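Local atomic coordinates of PUA domain-containing protein (PDB entry 2Q07), a protein that probably binds RNA and takes part in archaeosine tRNA modification, this chain being the C-terminal part of the whole protein, with a PUA domain. Residues H91-E94 / E95-S98; V97-V100 / A101-K105; V147-D150 / E151-E154; K165-L168 / Y169-L173; R207-R210 / I211-M214. All coordinates share one frame; numbering follows the deposited sequence.

Contact 1 (H91-E94 / E95-S98); sequences HWSE and EEVS
V97 N donates to S93 O at 2.8 Å with an N-H...O angle of 166°, and S98 N donates to E94 O, the two backbone bonds that open helix 94-111. The arrangement is a helix N-cap: S93 stands just before the first turn, and its hydroxyl accepts from an N-H of that turn. S93 OG sits between its own backbone N and carbonyl carbon (chi1 60°), which turns it toward the incoming turn, where it accepts a weak bond from E96 N at 3.3 Å. The same hydroxyl gives a second weak bond to E95 OE1; the E95 chain folds back at chi2 to bring its carboxylate there. W92, the residue before the cap, crosses E96 and V97 at about right angles. Ring atom W92 CE3 lies 3.7 Å from V97 CG2 and 3.8 Å from E96 CG, both approaching obliquely. Away from the turn, the indole packs edge-to-face with Y124 and touches V127 of helix 123-132. E94 turns outward to a salt bridge with R130 of that same helix. E96 is extended beyond CG (chi2 170°) and points back toward W92; its OE2 is hydrogen-bonded to S67 OG, while its other oxygen, OE1, comes to rest 3.0 Å from W92 N.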
# COMPACT_ATOMS: atom_id res chain seq x y z
N HIS A 91 19.10 -2.88 17.18
CA HIS A 91 20.11 -1.85 17.40
C HIS A 91 20.89 -1.53 16.12
O HIS A 91 22.08 -1.22 16.17
CB HIS A 91 21.09 -2.27 18.51
CG HIS A 91 21.88 -3.50 18.19
ND1 HIS A 91 21.39 -4.78 18.40
CD2 HIS A 91 23.12 -3.66 17.66
CE1 HIS A 91 22.30 -5.66 18.01
NE2 HIS A 91 23.36 -5.00 17.57
N TRP A 92 20.21 -1.60 14.98
CA TRP A 92 20.81 -1.32 13.68
C TRP A 92 22.15 -2.01 13.46
O TRP A 92 23.18 -1.36 13.26
CB TRP A 92 20.95 0.19 13.48
CG TRP A 92 19.66 0.88 13.13
CD1 TRP A 92 19.08 1.91 13.81
CD2 TRP A 92 18.79 0.58 12.03
NE1 TRP A 92 17.90 2.27 13.20
CE2 TRP A 92 17.70 1.47 12.10
CE3 TRP A 92 18.83 -0.36 10.99
CZ2 TRP A 92 16.65 1.45 11.17
CZ3 TRP A 92 17.79 -0.37 10.06
CH2 TRP A 92 16.72 0.53 10.16
N SER A 93 22.13 -3.34 13.50
CA SER A 93 23.33 -4.13 13.28
C SER A 93 23.71 -4.02 11.81
O SER A 93 22.94 -3.51 11.00
CB SER A 93 23.03 -5.59 13.60
OG SER A 93 22.00 -6.05 12.75
N GLU A 94 24.90 -4.52 11.47
CA GLU A 94 25.37 -4.49 10.09
C GLU A 94 24.42 -5.20 9.13
O GLU A 94 24.07 -4.66 8.08
CB GLU A 94 26.76 -5.13 9.98
CG GLU A 94 27.92 -4.17 10.23
CD GLU A 94 28.17 -3.22 9.07
OE1 GLU A 94 28.42 -3.69 7.93
OE2 GLU A 94 28.11 -1.99 9.28
N GLU A 95 23.99 -6.41 9.49
CA GLU A 95 23.08 -7.19 8.66
C GLU A 95 21.75 -6.48 8.45
O GLU A 95 21.14 -6.56 7.38
CB GLU A 95 22.82 -8.56 9.29
CG GLU A 95 24.07 -9.24 9.87
CD GLU A 95 24.42 -8.75 11.28
OE1 GLU A 95 23.66 -9.06 12.22
OE2 GLU A 95 25.45 -8.06 11.44
N GLU A 96 21.29 -5.81 9.50
CA GLU A 96 20.03 -5.08 9.48
C GLU A 96 20.12 -3.82 8.63
O GLU A 96 19.24 -3.53 7.82
CB GLU A 96 19.62 -4.74 10.92
CG GLU A 96 18.25 -4.10 11.05
CD GLU A 96 17.80 -4.01 12.50
OE1 GLU A 96 18.51 -3.36 13.31
OE2 GLU A 96 16.75 -4.59 12.84
N VAL A 97 21.20 -3.05 8.81
CA VAL A 97 21.39 -1.84 8.03
C VAL A 97 21.53 -2.24 6.56
O VAL A 97 20.96 -1.63 5.68
CB VAL A 97 22.65 -1.05 8.48
CG1 VAL A 97 23.06 -0.06 7.40
CG2 VAL A 97 22.36 -0.31 9.77
N SER A 98 22.30 -3.30 6.33
CA SER A 98 22.54 -3.81 4.99
C SER A 98 21.23 -4.22 4.31
O SER A 98 20.98 -3.84 3.16
CB SER A 98 23.50 -5.00 5.06
OG SER A 98 23.72 -5.54 3.78

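Contact 2 (V97-V100 / A101-K105); sequences VSFV and AGWLK
The rings of F99 and W103, one helical turn apart, meet as a T-shaped (edge-to-face) pair. The indole supplies the edge: W103 NE1 and CD1 approach F99 CZ at 3.5 and 3.6 Å, with CD1 above the phenyl face but displaced toward its rim. The centroid of the five-membered ring is 4.9 Å from that of F99, and the planes stand 69° apart, which rules out a parallel stack. Two different first torsions bring the rings together, F99 CG lying anti to the backbone N (chi1 -176°) and W103 CG anti to its carbonyl carbon. The backbone carries i to i+4 helical hydrogen bonds: A101 N to V97 O, G102 N to S98 O, and L104 N to V100 O, the last measuring 2.9 Å. The bond between the two aromatic residues' own backbones, W103 N to F99 O, is weak at 3.4 Å. Farther out, W103 stacks with F18 and has a cation-pi partner in R106. The two segments lie in the N-terminal half and centre of helix 94-111: V100 and L104 pack against strands 61-65 and 70-72 of the mixed sheet, whereas A101 and K105 touch helix 123-132.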
# COMPACT_ATOMS: atom_id res chain seq x y z
N VAL A 97 21.20 -3.05 8.81
CA VAL A 97 21.39 -1.84 8.03
C VAL A 97 21.53 -2.24 6.56
O VAL A 97 20.96 -1.63 5.68
CB VAL A 97 22.65 -1.05 8.48
CG1 VAL A 97 23.06 -0.06 7.40
CG2 VAL A 97 22.36 -0.31 9.77
N SER A 98 22.30 -3.30 6.33
CA SER A 98 22.54 -3.81 4.99
C SER A 98 21.23 -4.22 4.31
O SER A 98 20.98 -3.84 3.16
CB SER A 98 23.50 -5.00 5.06
OG SER A 98 23.72 -5.54 3.78
N PHE A 99 20.41 -4.98 5.02
CA PHE A 99 19.13 -5.43 4.49
C PHE A 99 18.17 -4.28 4.21
O PHE A 99 17.55 -4.24 3.15
CB PHE A 99 18.46 -6.42 5.45
CG PHE A 99 17.17 -7.00 4.92
CD1 PHE A 99 17.18 -8.04 3.99
CD2 PHE A 99 15.94 -6.50 5.35
CE1 PHE A 99 15.99 -8.57 3.50
CE2 PHE A 99 14.75 -7.03 4.86
CZ PHE A 99 14.77 -8.07 3.93
N VAL A 100 18.02 -3.36 5.16
CA VAL A 100 17.11 -2.24 4.95
C VAL A 100 17.59 -1.31 3.83
O VAL A 100 16.79 -0.80 3.05
CB VAL A 100 16.90 -1.42 6.25
CG1 VAL A 100 15.93 -0.28 5.98
CG2 VAL A 100 16.34 -2.30 7.35
N ALA A 101 18.90 -1.09 3.76
CA ALA A 101 19.47 -0.24 2.72
C ALA A 101 19.18 -0.83 1.33
O ALA A 101 18.84 -0.11 0.40
CB ALA A 101 20.99 -0.11 2.92
N GLY A 102 19.32 -2.15 1.22
CA GLY A 102 19.07 -2.83 -0.04
C GLY A 102 17.68 -2.52 -0.59
O GLY A 102 17.55 -2.15 -1.76
N TRP A 103 16.66 -2.68 0.25
CA TRP A 103 15.29 -2.40 -0.18
C TRP A 103 15.00 -0.92 -0.38
O TRP A 103 14.35 -0.53 -1.35
CB TRP A 103 14.29 -3.02 0.79
CG TRP A 103 14.16 -4.50 0.55
CD1 TRP A 103 14.59 -5.51 1.36
CD2 TRP A 103 13.66 -5.13 -0.63
NE1 TRP A 103 14.40 -6.73 0.75
CE2 TRP A 103 13.82 -6.52 -0.48
CE3 TRP A 103 13.09 -4.64 -1.82
CZ2 TRP A 103 13.43 -7.44 -1.46
CZ3 TRP A 103 12.70 -5.56 -2.80
CH2 TRP A 103 12.88 -6.95 -2.61
N LEU A 104 15.51 -0.08 0.53
CA LEU A 104 15.29 1.35 0.41
C LEU A 104 15.82 1.85 -0.93
O LEU A 104 15.16 2.67 -1.60
CB LEU A 104 15.98 2.11 1.55
CG LEU A 104 15.96 3.65 1.41
CD1 LEU A 104 14.51 4.16 1.43
CD2 LEU A 104 16.76 4.29 2.54
N LYS A 105 17.00 1.37 -1.31
CA LYS A 105 17.62 1.75 -2.57
C LYS A 105 16.72 1.41 -3.75
O LYS A 105 16.61 2.19 -4.70
CB LYS A 105 18.97 1.05 -2.78
CG LYS A 105 19.63 1.47 -4.10
CD LYS A 105 21.09 1.08 -4.22
CE LYS A 105 21.27 -0.36 -4.65
NZ LYS A 105 22.68 -0.62 -5.03

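Contact 3 (V147-D150 / E151-E154); sequences VLSD and ESIE
I153 N donates to S149 O at 2.9 Å, nearly straight at 168°, and this backbone hydrogen bond starts the helix. The next one, E154 N to D150 O, is longer at 3.1 Å and more bent.

Side-chain to backbone bonding comes from S149, whose OG accepts from S152 N at 3.1 Å. With chi1 at 67°, the hydroxyl is placed between its own N and carbonyl carbon and is thereby directed at the first turn. This makes S149 the N-cap of helix 150-160, the last helix of the DUF5591 region, which is related to the UDG-like proteins. The two serine hydroxyls also approach each other, S149 OG lying 3.1 Å from S152 OG. The carbonyl oxygen of D146, the loop residue just before V147, gathers both, through a hydrogen bond from S152 OG and a weak one involving S149 OG.

Van der Waals contact of I153 with the backbone forms the next group. Its CG1, also between backbone N and carbonyl carbon, comes 3.1 Å from D150 O, and CG2 lies 3.5 Å from S149 O; the terminal CD1 reaches D150 CA at 3.9 Å. These are alkyl groups set against backbone atoms. In the loop, L148 packs on T48 and L52 of helix 47-55.

Among the charged groups, the E151 side chain leads away from the turn: E151 OE2 forms a salt bridge with R155 NH1, one turn farther along the helix, and has the like charge of E144 OE1 close by.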
# COMPACT_ATOMS: atom_id res chain seq x y z
N VAL A 147 14.16 15.44 14.89
CA VAL A 147 13.48 15.64 13.62
C VAL A 147 12.43 16.75 13.71
O VAL A 147 12.01 17.32 12.70
CB VAL A 147 12.80 14.33 13.12
CG1 VAL A 147 13.86 13.31 12.74
CG2 VAL A 147 11.91 13.76 14.21
N LEU A 148 12.04 17.08 14.94
CA LEU A 148 11.02 18.09 15.21
C LEU A 148 11.52 19.44 15.78
O LEU A 148 10.72 20.26 16.22
CB LEU A 148 9.98 17.51 16.17
CG LEU A 148 8.79 16.71 15.62
CD1 LEU A 148 9.18 15.85 14.43
CD2 LEU A 148 8.23 15.84 16.74
N SER A 149 12.83 19.68 15.76
CA SER A 149 13.36 20.94 16.28
C SER A 149 13.12 22.08 15.29
O SER A 149 12.95 21.84 14.09
CB SER A 149 14.86 20.82 16.57
OG SER A 149 15.60 20.65 15.37
N ASP A 150 13.11 23.32 15.78
CA ASP A 150 12.88 24.46 14.90
C ASP A 150 13.95 24.54 13.81
O ASP A 150 13.69 25.01 12.70
CB ASP A 150 12.89 25.78 15.69
CG ASP A 150 11.86 25.79 16.80
OD1 ASP A 150 10.72 25.33 16.58
OD2 ASP A 150 12.20 26.28 17.90
N GLU A 151 15.15 24.09 14.14
CA GLU A 151 16.25 24.10 13.19
C GLU A 151 16.04 23.03 12.13
O GLU A 151 16.27 23.28 10.94
CB GLU A 151 17.56 23.87 13.93
CG GLU A 151 18.78 23.85 13.05
CD GLU A 151 20.06 23.71 13.86
OE1 GLU A 151 20.43 24.68 14.56
OE2 GLU A 151 20.69 22.63 13.81
N SER A 152 15.59 21.85 12.55
CA SER A 152 15.34 20.76 11.62
C SER A 152 14.19 21.09 10.68
O SER A 152 14.28 20.83 9.49
CB SER A 152 15.06 19.46 12.37
OG SER A 152 16.25 18.89 12.86
N ILE A 153 13.11 21.67 11.20
CA ILE A 153 11.98 22.01 10.33
C ILE A 153 12.36 23.14 9.36
O ILE A 153 11.83 23.20 8.25
CB ILE A 153 10.72 22.41 11.13
CG1 ILE A 153 10.99 23.64 11.99
CG2 ILE A 153 10.25 21.23 11.98
CD1 ILE A 153 9.73 24.23 12.63
N GLU A 154 13.26 24.03 9.76
CA GLU A 154 13.66 25.10 8.85
C GLU A 154 14.52 24.52 7.73
O GLU A 154 14.38 24.91 6.57
CB GLU A 154 14.43 26.22 9.58
CG GLU A 154 13.54 27.20 10.33
CD GLU A 154 12.45 27.81 9.44
OE1 GLU A 154 12.79 28.33 8.35
OE2 GLU A 154 11.27 27.77 9.83

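Contact 4 (K165-L168 / Y169-L173); sequences KVDL and YRRIL
R171 reaches back from the first turn of helix 168-181 to the residues that precede it. Its CB rests 3.5 Å from L168 O; the chain then bends at chi2 (85°), carrying CD to within 3.7 Å of D167 O. CZ follows, 4.0 Å from D167 OD1. At the tip, NH1 makes a salt bridge to D167 OD1 at 3.0 Å, with the carboxylate and guanidinium planes 68° apart. V166 CG1 also lies beside NH1, crossing the arginine chain at about a right angle, and both V166 and R171 touch F28. The other carboxylate oxygen, D167 OD2, pairs with R170 NE at 3.4 Å. That oxygen stands well out of the guanidinium plane, so the attraction is one of charge alone, and its modelled position is somewhat doubtful. Two backbone bonds begin the helix: I172 N to L168 O at 3.1 Å and a weak one from R170 N to D167 O. L168 CG meets I172 CD1 at 4.1 Å across the same turn. D167 occupies the N-cap position without a capping bond from its side chain; its carboxylate instead joins two arginines in a salt-bridge network at the start of this helix of the pre-PUA region.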
# COMPACT_ATOMS: atom_id res chain seq x y z
N LYS A 165 -0.60 21.91 -3.69
CA LYS A 165 -0.92 20.79 -2.81
C LYS A 165 -1.11 19.48 -3.57
O LYS A 165 -1.21 19.46 -4.80
CB LYS A 165 -2.19 21.09 -2.00
CG LYS A 165 -3.37 21.48 -2.85
CD LYS A 165 -4.64 21.56 -2.02
CE LYS A 165 -5.77 22.16 -2.84
NZ LYS A 165 -5.45 23.57 -3.22
N VAL A 166 -1.15 18.38 -2.82
CA VAL A 166 -1.31 17.05 -3.40
C VAL A 166 -2.38 16.28 -2.62
O VAL A 166 -2.54 16.48 -1.42
CB VAL A 166 0.01 16.24 -3.31
CG1 VAL A 166 -0.18 14.85 -3.89
CG2 VAL A 166 1.12 16.98 -4.05
N ASP A 167 -3.12 15.41 -3.29
CA ASP A 167 -4.12 14.64 -2.57
C ASP A 167 -3.53 13.27 -2.28
O ASP A 167 -3.67 12.32 -3.05
CB ASP A 167 -5.42 14.55 -3.38
CG ASP A 167 -5.27 13.79 -4.67
OD1 ASP A 167 -4.17 13.84 -5.28
OD2 ASP A 167 -6.26 13.16 -5.09
N LEU A 168 -2.83 13.19 -1.15
CA LEU A 168 -2.18 11.96 -0.71
C LEU A 168 -3.15 10.78 -0.53
O LEU A 168 -2.79 9.64 -0.83
CB LEU A 168 -1.45 12.21 0.60
CG LEU A 168 -0.71 11.02 1.23
CD1 LEU A 168 0.42 10.56 0.32
CD2 LEU A 168 -0.17 11.43 2.57
N TYR A 169 -4.35 11.06 -0.03
CA TYR A 169 -5.35 10.02 0.22
C TYR A 169 -5.74 9.26 -1.04
O TYR A 169 -5.95 8.05 -0.99
CB TYR A 169 -6.60 10.62 0.87
CG TYR A 169 -6.41 11.08 2.31
CD1 TYR A 169 -7.43 11.75 2.98
CD2 TYR A 169 -5.22 10.84 2.99
CE1 TYR A 169 -7.27 12.18 4.30
CE2 TYR A 169 -5.04 11.26 4.31
CZ TYR A 169 -6.08 11.93 4.96
OH TYR A 169 -5.93 12.37 6.25
N ARG A 170 -5.85 9.97 -2.15
CA ARG A 170 -6.20 9.34 -3.42
C ARG A 170 -5.06 8.44 -3.92
O ARG A 170 -5.30 7.35 -4.45
CB ARG A 170 -6.54 10.41 -4.46
CG ARG A 170 -6.56 9.91 -5.91
CD ARG A 170 -7.26 10.93 -6.80
NE ARG A 170 -8.65 11.09 -6.38
CZ ARG A 170 -9.42 12.12 -6.69
NH1 ARG A 170 -8.94 13.11 -7.43
NH2 ARG A 170 -10.67 12.18 -6.24
N ARG A 171 -3.82 8.88 -3.74
CA ARG A 171 -2.66 8.09 -4.17
C ARG A 171 -2.60 6.78 -3.38
O ARG A 171 -2.28 5.72 -3.92
CB ARG A 171 -1.36 8.87 -3.96
CG ARG A 171 -0.76 9.46 -5.22
CD ARG A 171 -1.37 10.79 -5.56
NE ARG A 171 -0.86 11.32 -6.82
CZ ARG A 171 -0.91 12.61 -7.16
NH1 ARG A 171 -1.43 13.50 -6.32
NH2 ARG A 171 -0.44 13.01 -8.33
N ILE A 172 -2.91 6.86 -2.09
CA ILE A 172 -2.90 5.70 -1.20
C ILE A 172 -3.92 4.66 -1.66
O ILE A 172 -3.60 3.48 -1.77
CB ILE A 172 -3.24 6.11 0.26
CG1 ILE A 172 -2.06 6.86 0.88
CG2 ILE A 172 -3.57 4.90 1.08
CD1 ILE A 172 -2.34 7.38 2.29
N LEU A 173 -5.14 5.11 -1.91
CA LEU A 173 -6.21 4.22 -2.34
C LEU A 173 -5.88 3.65 -3.72
O LEU A 173 -6.09 2.46 -3.96
CB LEU A 173 -7.55 4.97 -2.37
CG LEU A 173 -8.18 5.33 -1.02
CD1 LEU A 173 -9.45 6.16 -1.25
CD2 LEU A 173 -8.53 4.06 -0.24

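Contact 5 (R207-R210 / I211-M214); sequences RVDR and IYGM
D209 N donates to M214 O at 2.9 Å, and this antiparallel hydrogen-bonded pair joins strands 203-209 and 214-217. G213 N returns a weak bond to D209 O, bent to 123°. G213 and M214 (a selenomethionine) therefore both face D209, which is a G1 beta bulge; the positive phi of G213 is a conformation that favours glycine.

The turn itself is fixed by bonds from a side chain to the backbone. In D209, CG is anti to the backbone N (chi1 -179°), which turns OD1 to the N-H groups of I211 and Y212, and it accepts from both. I211 N approaches at 2.8 Å, nearly along the C-O axis, while Y212 N comes at 3.1 Å from above the carboxylate plane.

Carbon-to-carboxylate contacts are fewer. The Y212 side chain runs alongside D209, the ring and carboxylate planes 84° apart, and Y212 CD1 lies 3.6 Å from D209 OD2. I211 CB closes in on D209 OD1 at 3.1 Å. Farther out, Y212 and M214 touch L274 of strand 270-275, and V208 packs on M176 of helix 168-181.

Two salt bridges involve outside partners: D209 OD2 forms one with K294 NZ, and R210 NE one with E195 OE2. The D209 side chain is buried, but OD1 has two N-H donors and OD2 a lysine, a combination that would be expected to stabilise its negative charge while binding the hairpin turn to strand 289-297.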
# COMPACT_ATOMS: atom_id res chain seq x y z
N ARG A 207 -13.25 0.37 0.24
CA ARG A 207 -12.99 0.97 1.53
C ARG A 207 -11.88 0.21 2.24
O ARG A 207 -11.67 -0.98 2.00
CB ARG A 207 -14.26 0.98 2.41
CG ARG A 207 -14.54 -0.31 3.13
CD ARG A 207 -15.61 -0.14 4.20
NE ARG A 207 -15.87 -1.41 4.88
CZ ARG A 207 -14.95 -2.09 5.55
NH1 ARG A 207 -13.71 -1.63 5.64
NH2 ARG A 207 -15.26 -3.25 6.13
N VAL A 208 -11.16 0.91 3.10
CA VAL A 208 -10.07 0.31 3.84
C VAL A 208 -10.66 -0.53 4.97
O VAL A 208 -11.52 -0.07 5.71
CB VAL A 208 -9.14 1.41 4.43
CG1 VAL A 208 -8.00 0.76 5.21
CG2 VAL A 208 -8.60 2.29 3.32
N ASP A 209 -10.20 -1.78 5.08
CA ASP A 209 -10.64 -2.68 6.14
C ASP A 209 -9.47 -2.70 7.12
O ASP A 209 -8.47 -3.37 6.87
CB ASP A 209 -10.86 -4.08 5.56
CG ASP A 209 -11.35 -5.09 6.60
OD1 ASP A 209 -10.90 -5.04 7.77
OD2 ASP A 209 -12.17 -5.95 6.24
N ARG A 210 -9.60 -1.96 8.21
CA ARG A 210 -8.54 -1.89 9.21
C ARG A 210 -8.25 -3.22 9.90
O ARG A 210 -7.20 -3.38 10.51
CB ARG A 210 -8.86 -0.82 10.28
CG ARG A 210 -10.24 -0.95 10.92
CD ARG A 210 -10.39 -0.01 12.12
NE ARG A 210 -11.77 0.10 12.57
CZ ARG A 210 -12.15 0.64 13.73
NH1 ARG A 210 -11.24 1.12 14.57
NH2 ARG A 210 -13.44 0.70 14.05
N ILE A 211 -9.16 -4.17 9.78
CA ILE A 211 -8.96 -5.49 10.40
C ILE A 211 -7.98 -6.33 9.58
O ILE A 211 -6.99 -6.83 10.11
CB ILE A 211 -10.29 -6.27 10.52
CG1 ILE A 211 -11.28 -5.50 11.39
CG2 ILE A 211 -10.03 -7.64 11.14
CD1 ILE A 211 -12.61 -6.21 11.55
N TYR A 212 -8.26 -6.48 8.29
CA TYR A 212 -7.41 -7.27 7.42
C TYR A 212 -6.29 -6.48 6.73
O TYR A 212 -5.49 -7.05 6.00
CB TYR A 212 -8.26 -7.98 6.36
CG TYR A 212 -9.17 -9.03 6.95
CD1 TYR A 212 -10.35 -8.68 7.61
CD2 TYR A 212 -8.83 -10.39 6.88
CE1 TYR A 212 -11.16 -9.64 8.20
CE2 TYR A 212 -9.63 -11.36 7.47
CZ TYR A 212 -10.80 -10.98 8.13
OH TYR A 212 -11.59 -11.94 8.73
N GLY A 213 -6.25 -5.18 6.97
CA GLY A 213 -5.22 -4.35 6.36
C GLY A 213 -5.18 -4.47 4.84
O GLY A 213 -4.14 -4.78 4.25
N MSE A 214 -6.32 -4.23 4.21
CA MSE A 214 -6.43 -4.29 2.76
C MSE A 214 -7.73 -3.64 2.34
O MSE A 214 -8.56 -3.29 3.18
CB MSE A 214 -6.41 -5.75 2.28
CG MSE A 214 -7.69 -6.52 2.55
SE MSE A 214 -7.49 -8.44 2.31
CE MSE A 214 -6.97 -8.46 0.45

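Contact 1 is the start of helix 94-111 with its preceding loop, and contact 2 continues it, overlapping at V97 and S98; their centres are about 9 Å apart, and W92 CZ3 of contact 1 packs on V100 CG2 of contact 2 at 3.6 Å. Contact 3 belongs to the same DUF5591 region but starts another helix, its centre about 27 Å from that of contact 1. Contacts 4 and 5 both lie in the pre-PUA region, centres about 17 Å apart, and meet where L173 CD2 approaches V208 CG2 at 4.0 Å. Contacts 1, 3 and 4 each open a helix, but only 1 and 3 use a serine hydroxyl as cap. Contacts 2 and 5 lie on opposite sides of the chain's centre.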